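Local atomic coordinates of mitomycin biosynthesis 6-O-methyltransferase (Streptomyces lavendulae, PDB entry 3GWZ), a protein that transfers the methyl group of S-adenosyl-L-methionine to the 6-hydroxyl of demethylated mitomycins, making the quinone methoxy group of mitomycins A and B. Residues D122-F133 against L178-L188; L92-F101 against F110-L119. One frame throughout, in Å; residues are numbered along the deposited sequence. Where two conformers were deposited one is given.

Contact 1 of 2, residues D122-F133 against L178-L188. With SAH (S-adenosyl-L-homocysteine), chain G.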
loop_
_atom_site.group_PDB
_atom_site.type_symbol
_atom_site.label_atom_id
_atom_site.label_comp_id
_atom_site.label_asym_id
_atom_site.label_seq_id
_atom_site.Cartn_x
_atom_site.Cartn_y
_atom_site.Cartn_z
ATOM N N ASP A 122 5.297 6.596 0.797
ATOM C CA ASP A 122 4.882 6.611 2.189
ATOM C C ASP A 122 5.111 8.008 2.754
ATOM O O ASP A 122 6.255 8.461 2.855
ATOM C CB ASP A 122 5.687 5.578 2.977
ATOM C CG ASP A 122 5.339 5.566 4.452
ATOM O OD1 ASP A 122 4.503 6.394 4.879
ATOM O OD2 ASP A 122 5.902 4.724 5.186
ATOM N N PRO A 123 4.019 8.698 3.120
ATOM C CA PRO A 123 4.077 10.098 3.565
ATOM C C PRO A 123 4.909 10.262 4.829
ATOM O O PRO A 123 5.271 11.378 5.188
ATOM C CB PRO A 123 2.608 10.443 3.847
ATOM C CG PRO A 123 1.924 9.122 4.053
ATOM C CD PRO A 123 2.659 8.133 3.201
ATOM N N ALA A 124 5.217 9.155 5.491
ATOM C CA ALA A 124 6.024 9.199 6.704
ATOM C C ALA A 124 7.504 8.921 6.434
ATOM O O ALA A 124 8.329 8.958 7.349
ATOM C CB ALA A 124 5.480 8.216 7.736
ATOM N N SER A 125 7.850 8.635 5.184
ATOM C CA SER A 125 9.239 8.309 4.867
ATOM C C SER A 125 9.983 9.483 4.241
ATOM O O SER A 125 9.637 9.920 3.150
ATOM C CB SER A 125 9.305 7.124 3.911
ATOM O OG SER A 125 10.617 6.999 3.393
ATOM N N PRO A 126 11.009 9.992 4.931
ATOM C CA PRO A 126 11.773 11.100 4.353
ATOM C C PRO A 126 12.400 10.699 3.015
ATOM O O PRO A 126 12.289 11.439 2.037
ATOM C CB PRO A 126 12.842 11.378 5.417
ATOM C CG PRO A 126 12.210 10.908 6.702
ATOM C CD PRO A 126 11.434 9.684 6.308
ATOM N N VAL A 127 13.017 9.523 2.950
ATOM C CA VAL A 127 13.756 9.168 1.741
ATOM C C VAL A 127 12.829 8.950 0.549
ATOM O O VAL A 127 13.129 9.392 -0.558
ATOM C CB VAL A 127 14.662 7.936 1.940
ATOM C CG1 VAL A 127 15.391 7.604 0.640
ATOM C CG2 VAL A 127 15.666 8.196 3.047
ATOM N N ALA A 128 11.701 8.278 0.774
ATOM C CA ALA A 128 10.741 8.019 -0.299
ATOM C C ALA A 128 10.108 9.300 -0.834
ATOM O O ALA A 128 9.932 9.458 -2.043
ATOM C CB ALA A 128 9.649 7.054 0.162
ATOM N N THR A 129 9.744 10.210 0.061
ATOM C CA THR A 129 9.129 11.456 -0.397
ATOM C C THR A 129 10.173 12.329 -1.062
ATOM O O THR A 129 9.880 13.001 -2.060
ATOM C CB THR A 129 8.445 12.237 0.740
ATOM O OG1 THR A 129 9.347 12.354 1.852
ATOM C CG2 THR A 129 7.174 11.514 1.166
ATOM N N ASP A 130 11.394 12.311 -0.533
ATOM C CA ASP A 130 12.448 13.146 -1.107
ATOM C C ASP A 130 12.818 12.650 -2.509
ATOM O O ASP A 130 13.054 13.445 -3.424
ATOM C CB ASP A 130 13.682 13.200 -0.200
ATOM C CG ASP A 130 14.392 14.546 -0.256
ATOM O OD1 ASP A 130 13.905 15.465 -0.953
ATOM O OD2 ASP A 130 15.439 14.685 0.404
ATOM N N ALA A 131 12.863 11.334 -2.686
ATOM C CA ALA A 131 13.203 10.787 -4.000
ATOM C C ALA A 131 12.212 11.289 -5.044
ATOM O O ALA A 131 12.604 11.656 -6.146
ATOM C CB ALA A 131 13.231 9.271 -3.972
ATOM N N ARG A 132 10.929 11.321 -4.691
ATOM C CA ARG A 132 9.895 11.769 -5.625
ATOM C C ARG A 132 9.915 13.274 -5.863
ATOM O O ARG A 132 9.610 13.737 -6.960
ATOM C CB ARG A 132 8.507 11.305 -5.158
ATOM C CG ARG A 132 8.319 9.798 -5.333
ATOM C CD ARG A 132 7.145 9.229 -4.552
ATOM N NE ARG A 132 6.983 7.815 -4.878
ATOM C CZ ARG A 132 7.722 6.837 -4.360
ATOM N NH1 ARG A 132 8.667 7.113 -3.467
ATOM N NH2 ARG A 132 7.511 5.575 -4.729
ATOM N N PHE A 133 10.266 14.026 -4.821
ATOM C CA PHE A 133 10.452 15.483 -4.894
ATOM C C PHE A 133 11.596 15.799 -5.860
ATOM O O PHE A 133 11.456 16.624 -6.761
ATOM C CB PHE A 133 10.757 15.988 -3.468
ATOM C CG PHE A 133 11.037 17.482 -3.347
ATOM C CD1 PHE A 133 10.244 18.418 -3.981
ATOM C CD2 PHE A 133 12.064 17.930 -2.519
ATOM C CE1 PHE A 133 10.501 19.794 -3.835
ATOM C CE2 PHE A 133 12.328 19.298 -2.358
ATOM C CZ PHE A 133 11.534 20.229 -3.023
ATOM N N LEU A 178 4.446 17.707 -3.863
ATOM C CA LEU A 178 5.747 17.034 -3.759
ATOM C C LEU A 178 6.614 17.638 -2.655
ATOM O O LEU A 178 7.242 16.914 -1.875
ATOM C CB LEU A 178 6.518 17.086 -5.082
ATOM C CG LEU A 178 5.951 16.213 -6.199
ATOM C CD1 LEU A 178 6.723 16.473 -7.480
ATOM C CD2 LEU A 178 6.014 14.749 -5.788
ATOM N N PHE A 179 6.663 18.965 -2.600
ATOM C CA PHE A 179 7.451 19.609 -1.557
ATOM C C PHE A 179 6.864 19.394 -0.150
ATOM O O PHE A 179 7.571 18.985 0.786
ATOM C CB PHE A 179 7.634 21.102 -1.806
ATOM C CG PHE A 179 8.203 21.819 -0.612
ATOM C CD1 PHE A 179 9.445 21.457 -0.110
ATOM C CD2 PHE A 179 7.487 22.804 0.035
ATOM C CE1 PHE A 179 9.973 22.090 1.015
ATOM C CE2 PHE A 179 8.008 23.445 1.158
ATOM C CZ PHE A 179 9.258 23.086 1.642
ATOM N N ASN A 180 5.578 19.674 0.007
ATOM C CA ASN A 180 4.948 19.532 1.322
ATOM C C ASN A 180 4.994 18.113 1.882
ATOM O O ASN A 180 5.079 17.928 3.097
ATOM C CB ASN A 180 3.514 20.059 1.300
ATOM C CG ASN A 180 3.462 21.574 1.262
ATOM O OD1 ASN A 180 4.472 22.243 1.490
ATOM N ND2 ASN A 180 2.292 22.119 0.976
ATOM N N ARG A 181 4.934 17.117 0.998
ATOM C CA ARG A 181 5.125 15.727 1.405
ATOM C C ARG A 181 6.562 15.474 1.875
ATOM O O ARG A 181 6.781 14.775 2.858
ATOM C CB ARG A 181 4.782 14.756 0.262
ATOM C CG ARG A 181 3.291 14.483 0.079
ATOM C CD ARG A 181 3.026 13.546 -1.105
ATOM N NE ARG A 181 3.466 12.176 -0.839
ATOM C CZ ARG A 181 2.715 11.243 -0.256
ATOM N NH1 ARG A 181 1.476 11.535 0.143
ATOM N NH2 ARG A 181 3.198 10.013 -0.071
ATOM N N ALA A 182 7.543 16.031 1.172
ATOM C CA ALA A 182 8.936 15.779 1.531
ATOM C C ALA A 182 9.309 16.469 2.840
ATOM O O ALA A 182 10.050 15.918 3.654
ATOM C CB ALA A 182 9.878 16.216 0.407
HETATM N N MSE A 183 8.809 17.689 3.030
HETATM C CA MSE A 183 9.005 18.408 4.288
HETATM C C MSE A 183 8.186 17.728 5.393
HETATM O O MSE A 183 8.640 17.585 6.534
HETATM C CB MSE A 183 8.550 19.864 4.122
HETATM C CG MSE A 183 8.864 20.789 5.281
HETATM SE SE MSE A 183 10.784 21.102 5.524
HETATM C CE MSE A 183 11.079 20.016 7.105
ATOM N N GLY A 184 6.971 17.313 5.048
ATOM C CA GLY A 184 6.059 16.739 6.030
ATOM C C GLY A 184 6.537 15.440 6.650
ATOM O O GLY A 184 6.232 15.149 7.809
ATOM N N SER A 185 7.272 14.645 5.876
ATOM C CA SER A 185 7.765 13.360 6.368
ATOM C C SER A 185 8.872 13.587 7.393
ATOM O O SER A 185 8.894 12.974 8.465
ATOM C CB SER A 185 8.286 12.506 5.205
ATOM O OG SER A 185 9.372 13.150 4.550
ATOM N N VAL A 186 9.796 14.475 7.049
ATOM C CA VAL A 186 10.833 14.893 7.975
ATOM C C VAL A 186 10.198 15.427 9.261
ATOM O O VAL A 186 10.612 15.079 10.375
ATOM C CB VAL A 186 11.742 15.963 7.324
ATOM C CG1 VAL A 186 12.630 16.620 8.365
ATOM C CG2 VAL A 186 12.583 15.329 6.232
ATOM N N SER A 187 9.172 16.254 9.099
ATOM C CA SER A 187 8.544 16.920 10.242
ATOM C C SER A 187 7.862 15.931 11.183
ATOM O O SER A 187 7.913 16.084 12.400
ATOM C CB SER A 187 7.543 17.975 9.768
ATOM O OG SER A 187 7.105 18.759 10.864
ATOM N N LEU A 188 7.235 14.906 10.621
ATOM C CA LEU A 188 6.589 13.893 11.448
ATOM C C LEU A 188 7.566 13.276 12.445
ATOM O O LEU A 188 7.223 13.047 13.601
ATOM C CB LEU A 188 5.956 12.816 10.572
ATOM C CG LEU A 188 4.539 13.162 10.120
ATOM C CD1 LEU A 188 4.130 12.358 8.886
ATOM C CD2 LEU A 188 3.554 12.938 11.266
HETATM N N SAH G . 7.743 24.312 9.880
HETATM C CA SAH G . 7.449 23.253 8.854
HETATM C CB SAH G . 7.723 23.696 7.403
HETATM C CG SAH G . 9.163 24.140 7.080
HETATM S SD SAH G . 9.368 24.501 5.341
HETATM C C SAH G . 8.257 22.025 9.163
HETATM O O SAH G . 7.948 20.945 8.649
HETATM O OXT SAH G . 9.223 22.074 9.936
HETATM C "C5'" SAH G . 9.194 26.274 5.377
HETATM C "C4'" SAH G . 7.729 26.757 5.357
HETATM O "O4'" SAH G . 7.615 28.199 5.315
HETATM C "C3'" SAH G . 6.862 26.254 4.198
HETATM O "O3'" SAH G . 5.830 25.404 4.722
HETATM C "C2'" SAH G . 6.232 27.500 3.570
HETATM O "O2'" SAH G . 4.840 27.355 3.263
HETATM C "C1'" SAH G . 6.361 28.521 4.676
HETATM N N9 SAH G . 6.446 29.927 4.221
HETATM C C8 SAH G . 7.279 30.417 3.276
HETATM N N7 SAH G . 7.109 31.757 3.142
HETATM C C5 SAH G . 6.159 32.130 4.032
HETATM C C6 SAH G . 5.512 33.396 4.427
HETATM N N6 SAH G . 5.881 34.541 3.803
HETATM N N1 SAH G . 4.560 33.358 5.398
HETATM C C2 SAH G . 4.212 32.211 5.999
HETATM N N3 SAH G . 4.764 31.018 5.693
HETATM C C4 SAH G . 5.724 30.923 4.739
HETATM O O HOH W 1 5.967 9.103 -1.367
HETATM O O HOH W 2 4.520 13.695 3.955
HETATM O O HOH W 3 11.981 14.271 2.752
HETATM O O HOH W 4 7.367 14.126 -2.220
#
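Thr129 and Ser185 meet between two antiparallel helices, with Thr129 OG1 2.8 Å from Ser185 OG. Both hydroxyls are turned back over their own helices, between the backbone N and the carbonyl carbon, and Ser185 OG gives a hydrogen bond to Ala182 O one turn earlier. One turn further along, the aromatic ring of Phe133 lies alongside the other helix: its CE1 touches Phe179 CB at 3.7 Å, while Phe133 CB rests on Ala182 CB at 4.0 Å. The two phenylalanine side chains run side by side with their ring planes 45° apart. At the other end Arg181, bent at chi3 (70°), swings its guanidinium back so that one face lies over Pro123 CA, and NH2 gives a hydrogen bond to water 1.

Waters fill in the seam between the backbones. Water 4 donates to Thr129 O and Leu178 O, water 3 to Pro126 O and Ala182 O, and water 2 joins Pro123 O to Arg181 O, so each of these waters ties a carbonyl of one segment to a carbonyl of the other. Behind this layer, Ser125 N-caps helix 126-133, its OG accepting from Ala128 N at 3.1 Å, and an Asx turn at Asp122 shapes the approach to it. The helix axes pass 8.1 Å apart at 161°, a nearly antiparallel pair. The side of helix 178-188 turned from helix 126-133 faces the cofactor product: Phe179 CZ lies 4.0 Å from SD of S-adenosyl-L-homocysteine, and Ser187, an S-adenosyl-L-methionine-binding residue, belongs to the pocket of this class I-like methyltransferase.

Contact 2 of 2, residues L92-F101 against F110-L119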
loop_
_atom_site.group_PDB
_atom_site.type_symbol
_atom_site.label_atom_id
_atom_site.label_comp_id
_atom_site.label_asym_id
_atom_site.label_seq_id
_atom_site.Cartn_x
_atom_site.Cartn_y
_atom_site.Cartn_z
ATOM N N LEU A 92 17.026 -1.282 -14.956
ATOM C CA LEU A 92 16.931 -2.212 -13.838
ATOM C C LEU A 92 18.228 -2.997 -13.605
ATOM O O LEU A 92 18.608 -3.230 -12.460
ATOM C CB LEU A 92 15.739 -3.155 -14.027
ATOM C CG LEU A 92 14.360 -2.484 -13.896
ATOM C CD1 LEU A 92 13.236 -3.426 -14.279
ATOM C CD2 LEU A 92 14.148 -1.959 -12.478
ATOM N N ARG A 93 18.892 -3.405 -14.684
ATOM C CA ARG A 93 20.186 -4.078 -14.562
ATOM C C ARG A 93 21.179 -3.179 -13.848
ATOM O O ARG A 93 21.884 -3.612 -12.945
ATOM C CB ARG A 93 20.765 -4.429 -15.935
ATOM C CG ARG A 93 20.085 -5.556 -16.664
ATOM C CD ARG A 93 21.023 -6.122 -17.727
ATOM N NE ARG A 93 21.912 -5.101 -18.280
ATOM C CZ ARG A 93 21.684 -4.449 -19.417
ATOM N NH1 ARG A 93 20.588 -4.718 -20.127
ATOM N NH2 ARG A 93 22.546 -3.540 -19.850
ATOM N N LEU A 94 21.237 -1.922 -14.273
ATOM C CA LEU A 94 22.158 -0.964 -13.677
ATOM C C LEU A 94 21.863 -0.760 -12.202
ATOM O O LEU A 94 22.763 -0.810 -11.364
ATOM C CB LEU A 94 22.101 0.375 -14.414
ATOM C CG LEU A 94 22.853 1.531 -13.757
ATOM C CD1 LEU A 94 24.371 1.283 -13.724
ATOM C CD2 LEU A 94 22.545 2.804 -14.527
ATOM N N LEU A 95 20.599 -0.516 -11.878
ATOM C CA LEU A 95 20.225 -0.292 -10.495
ATOM C C LEU A 95 20.591 -1.495 -9.624
ATOM O O LEU A 95 21.156 -1.338 -8.547
ATOM C CB LEU A 95 18.728 0.027 -10.395
ATOM C CG LEU A 95 18.340 1.456 -10.807
ATOM C CD1 LEU A 95 16.830 1.571 -10.947
ATOM C CD2 LEU A 95 18.865 2.489 -9.799
ATOM N N ALA A 96 20.277 -2.695 -10.098
ATOM C CA ALA A 96 20.591 -3.905 -9.337
ATOM C C ALA A 96 22.096 -4.020 -9.094
ATOM O O ALA A 96 22.531 -4.441 -8.024
ATOM C CB ALA A 96 20.060 -5.139 -10.065
ATOM N N THR A 97 22.881 -3.629 -10.094
ATOM C CA THR A 97 24.337 -3.641 -10.008
ATOM C C THR A 97 24.849 -2.728 -8.892
ATOM O O THR A 97 25.905 -2.978 -8.305
ATOM C CB THR A 97 24.979 -3.250 -11.365
ATOM O OG1 THR A 97 24.586 -4.206 -12.359
ATOM C CG2 THR A 97 26.485 -3.272 -11.281
ATOM N N VAL A 98 24.109 -1.666 -8.593
ATOM C CA VAL A 98 24.539 -0.779 -7.518
ATOM C C VAL A 98 23.708 -0.973 -6.250
ATOM O O VAL A 98 23.727 -0.126 -5.350
ATOM C CB VAL A 98 24.567 0.708 -7.947
ATOM C CG1 VAL A 98 25.571 0.908 -9.086
ATOM C CG2 VAL A 98 23.184 1.180 -8.345
ATOM N N GLY A 99 22.986 -2.088 -6.177
ATOM C CA GLY A 99 22.343 -2.485 -4.928
ATOM C C GLY A 99 20.854 -2.194 -4.795
ATOM O O GLY A 99 20.237 -2.548 -3.788
ATOM N N VAL A 100 20.266 -1.551 -5.799
ATOM C CA VAL A 100 18.853 -1.185 -5.733
ATOM C C VAL A 100 18.031 -2.139 -6.594
ATOM O O VAL A 100 18.219 -2.195 -7.809
ATOM C CB VAL A 100 18.634 0.268 -6.208
ATOM C CG1 VAL A 100 17.151 0.636 -6.156
ATOM C CG2 VAL A 100 19.451 1.217 -5.358
ATOM N N PHE A 101 17.106 -2.862 -5.954
ATOM C CA PHE A 101 16.447 -4.036 -6.538
ATOM C C PHE A 101 17.462 -5.175 -6.652
ATOM O O PHE A 101 18.664 -4.934 -6.721
ATOM C CB PHE A 101 15.857 -3.771 -7.932
ATOM C CG PHE A 101 14.856 -2.646 -7.987
ATOM C CD1 PHE A 101 15.153 -1.474 -8.674
ATOM C CD2 PHE A 101 13.615 -2.770 -7.388
ATOM C CE1 PHE A 101 14.248 -0.441 -8.746
ATOM C CE2 PHE A 101 12.696 -1.741 -7.455
ATOM C CZ PHE A 101 13.012 -0.567 -8.136
ATOM N N PHE A 110 13.148 -9.524 -11.747
ATOM C CA PHE A 110 13.717 -8.610 -10.776
ATOM C C PHE A 110 12.861 -8.621 -9.520
ATOM O O PHE A 110 11.669 -8.908 -9.590
ATOM C CB PHE A 110 13.800 -7.199 -11.365
ATOM C CG PHE A 110 14.785 -7.083 -12.481
ATOM C CD1 PHE A 110 16.085 -6.679 -12.230
ATOM C CD2 PHE A 110 14.423 -7.404 -13.778
ATOM C CE1 PHE A 110 17.009 -6.576 -13.266
ATOM C CE2 PHE A 110 15.333 -7.307 -14.806
ATOM C CZ PHE A 110 16.631 -6.895 -14.545
ATOM N N ALA A 111 13.467 -8.316 -8.377
ATOM C CA ALA A 111 12.761 -8.381 -7.096
ATOM C C ALA A 111 13.051 -7.180 -6.212
ATOM O O ALA A 111 14.077 -6.521 -6.354
ATOM C CB ALA A 111 13.124 -9.659 -6.349
ATOM N N GLN A 112 12.138 -6.912 -5.289
ATOM C CA GLN A 112 12.369 -5.931 -4.244
ATOM C C GLN A 112 13.550 -6.372 -3.405
ATOM O O GLN A 112 13.723 -7.562 -3.174
ATOM C CB GLN A 112 11.152 -5.869 -3.327
ATOM C CG GLN A 112 10.984 -4.555 -2.590
ATOM C CD GLN A 112 10.376 -3.506 -3.486
ATOM O OE1 GLN A 112 11.073 -2.865 -4.282
ATOM N NE2 GLN A 112 9.064 -3.334 -3.381
ATOM N N ASN A 113 14.356 -5.420 -2.950
ATOM C CA ASN A 113 15.309 -5.682 -1.870
ATOM C C ASN A 113 15.261 -4.588 -0.814
ATOM O O ASN A 113 14.408 -3.704 -0.879
ATOM C CB ASN A 113 16.741 -5.912 -2.384
ATOM C CG ASN A 113 17.364 -4.668 -3.016
ATOM O OD1 ASN A 113 16.773 -3.578 -3.039
ATOM N ND2 ASN A 113 18.573 -4.835 -3.537
ATOM N N ALA A 114 16.171 -4.655 0.154
ATOM C CA ALA A 114 16.187 -3.727 1.284
ATOM C C ALA A 114 16.270 -2.274 0.827
ATOM O O ALA A 114 15.594 -1.399 1.366
ATOM C CB ALA A 114 17.354 -4.050 2.217
ATOM N N LEU A 115 17.106 -2.015 -0.170
ATOM C CA LEU A 115 17.262 -0.653 -0.665
ATOM C C LEU A 115 16.062 -0.195 -1.474
ATOM O O LEU A 115 15.577 0.915 -1.276
ATOM C CB LEU A 115 18.553 -0.486 -1.472
ATOM C CG LEU A 115 19.855 -0.664 -0.690
ATOM C CD1 LEU A 115 21.024 -0.145 -1.512
ATOM C CD2 LEU A 115 19.795 0.050 0.660
ATOM N N SER A 116 15.571 -1.035 -2.378
ATOM C CA SER A 116 14.430 -0.622 -3.177
ATOM C C SER A 116 13.176 -0.485 -2.313
ATOM O O SER A 116 12.290 0.309 -2.619
ATOM C CB SER A 116 14.197 -1.552 -4.369
ATOM O OG SER A 116 13.637 -2.789 -3.975
ATOM N N ALA A 117 13.112 -1.243 -1.221
ATOM C CA ALA A 117 11.950 -1.186 -0.335
ATOM C C ALA A 117 11.757 0.185 0.344
ATOM O O ALA A 117 10.631 0.595 0.609
ATOM C CB ALA A 117 12.016 -2.304 0.711
ATOM N N VAL A 118 12.844 0.895 0.619
ATOM C CA VAL A 118 12.718 2.194 1.277
ATOM C C VAL A 118 12.183 3.256 0.309
ATOM O O VAL A 118 11.898 4.377 0.708
ATOM C CB VAL A 118 14.048 2.668 1.912
ATOM C CG1 VAL A 118 14.596 1.615 2.860
ATOM C CG2 VAL A 118 15.060 2.990 0.850
ATOM N N LEU A 119 12.035 2.885 -0.960
ATOM C CA LEU A 119 11.509 3.797 -1.968
ATOM C C LEU A 119 9.999 3.667 -2.145
ATOM O O LEU A 119 9.394 4.398 -2.927
ATOM C CB LEU A 119 12.209 3.581 -3.308
ATOM C CG LEU A 119 13.681 3.981 -3.332
ATOM C CD1 LEU A 119 14.313 3.636 -4.694
ATOM C CD2 LEU A 119 13.831 5.445 -3.021
#
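A helix C-terminus meeting a helix N-terminus is the kind of contact made here, within the dimerisation domain of a COMT-like O-methyltransferase. Helix 92-97 closes in a Schellman motif with Gly99 at positive phi as C-prime residue, and the segment that follows strand 110-111 starts a short, weakly bonded helix at about 114-117 with a capping box of Asn113 and Ser116. Asn113 CG lies between its backbone N and carbonyl carbon (chi1 66°), which turns the amide toward the backbone of 99-101 and joins the two motifs: ND2 donates to Gly99 O at 2.8 Å, from above the carbonyl plane, while OD1 accepts from Phe101 N at 3.0 Å as well as from Ser116 N. With OD1 held by two donors and ND2 engaged by Gly99 O and Asp102 OD1, the amide is fixed in its rotation.

Packing extends the join. Leu92 CB sits over one face of the Phe110 ring, 3.9 Å from its centroid, and Leu115 CD1 lies against the Gly99 carbonyl. The ring of Phe101, which also touches Pro64 and Leu67, receives Ser116 CB over one face. The Ser116 hydroxyl accepts from Asn113 N and donates to Gln112 OE1, and Ser116 CB lies 3.3 Å from Phe101 CD2.

Contact 2 is completed before contact 1 begins along the chain, and their centres lie about 20 Å apart. Helix 114-117 is followed directly by helix 126-135, so the end of one contact runs into the start of the other. They also touch: Arg132 NH2 lies 2.9 Å from Leu119 O, a probable hydrogen bond, and Ala131 packs on Leu119. Contact 2 belongs to the dimerisation domain with its small antiparallel sheet, whereas contact 1 brings helix 126-135 against helix 173-197, which lines the cofactor pocket. Both meet the second subunit, Val42 of which packs on Val118 and Val127, which is consistent with packing that runs from the dimer interface toward the methyltransferase domain.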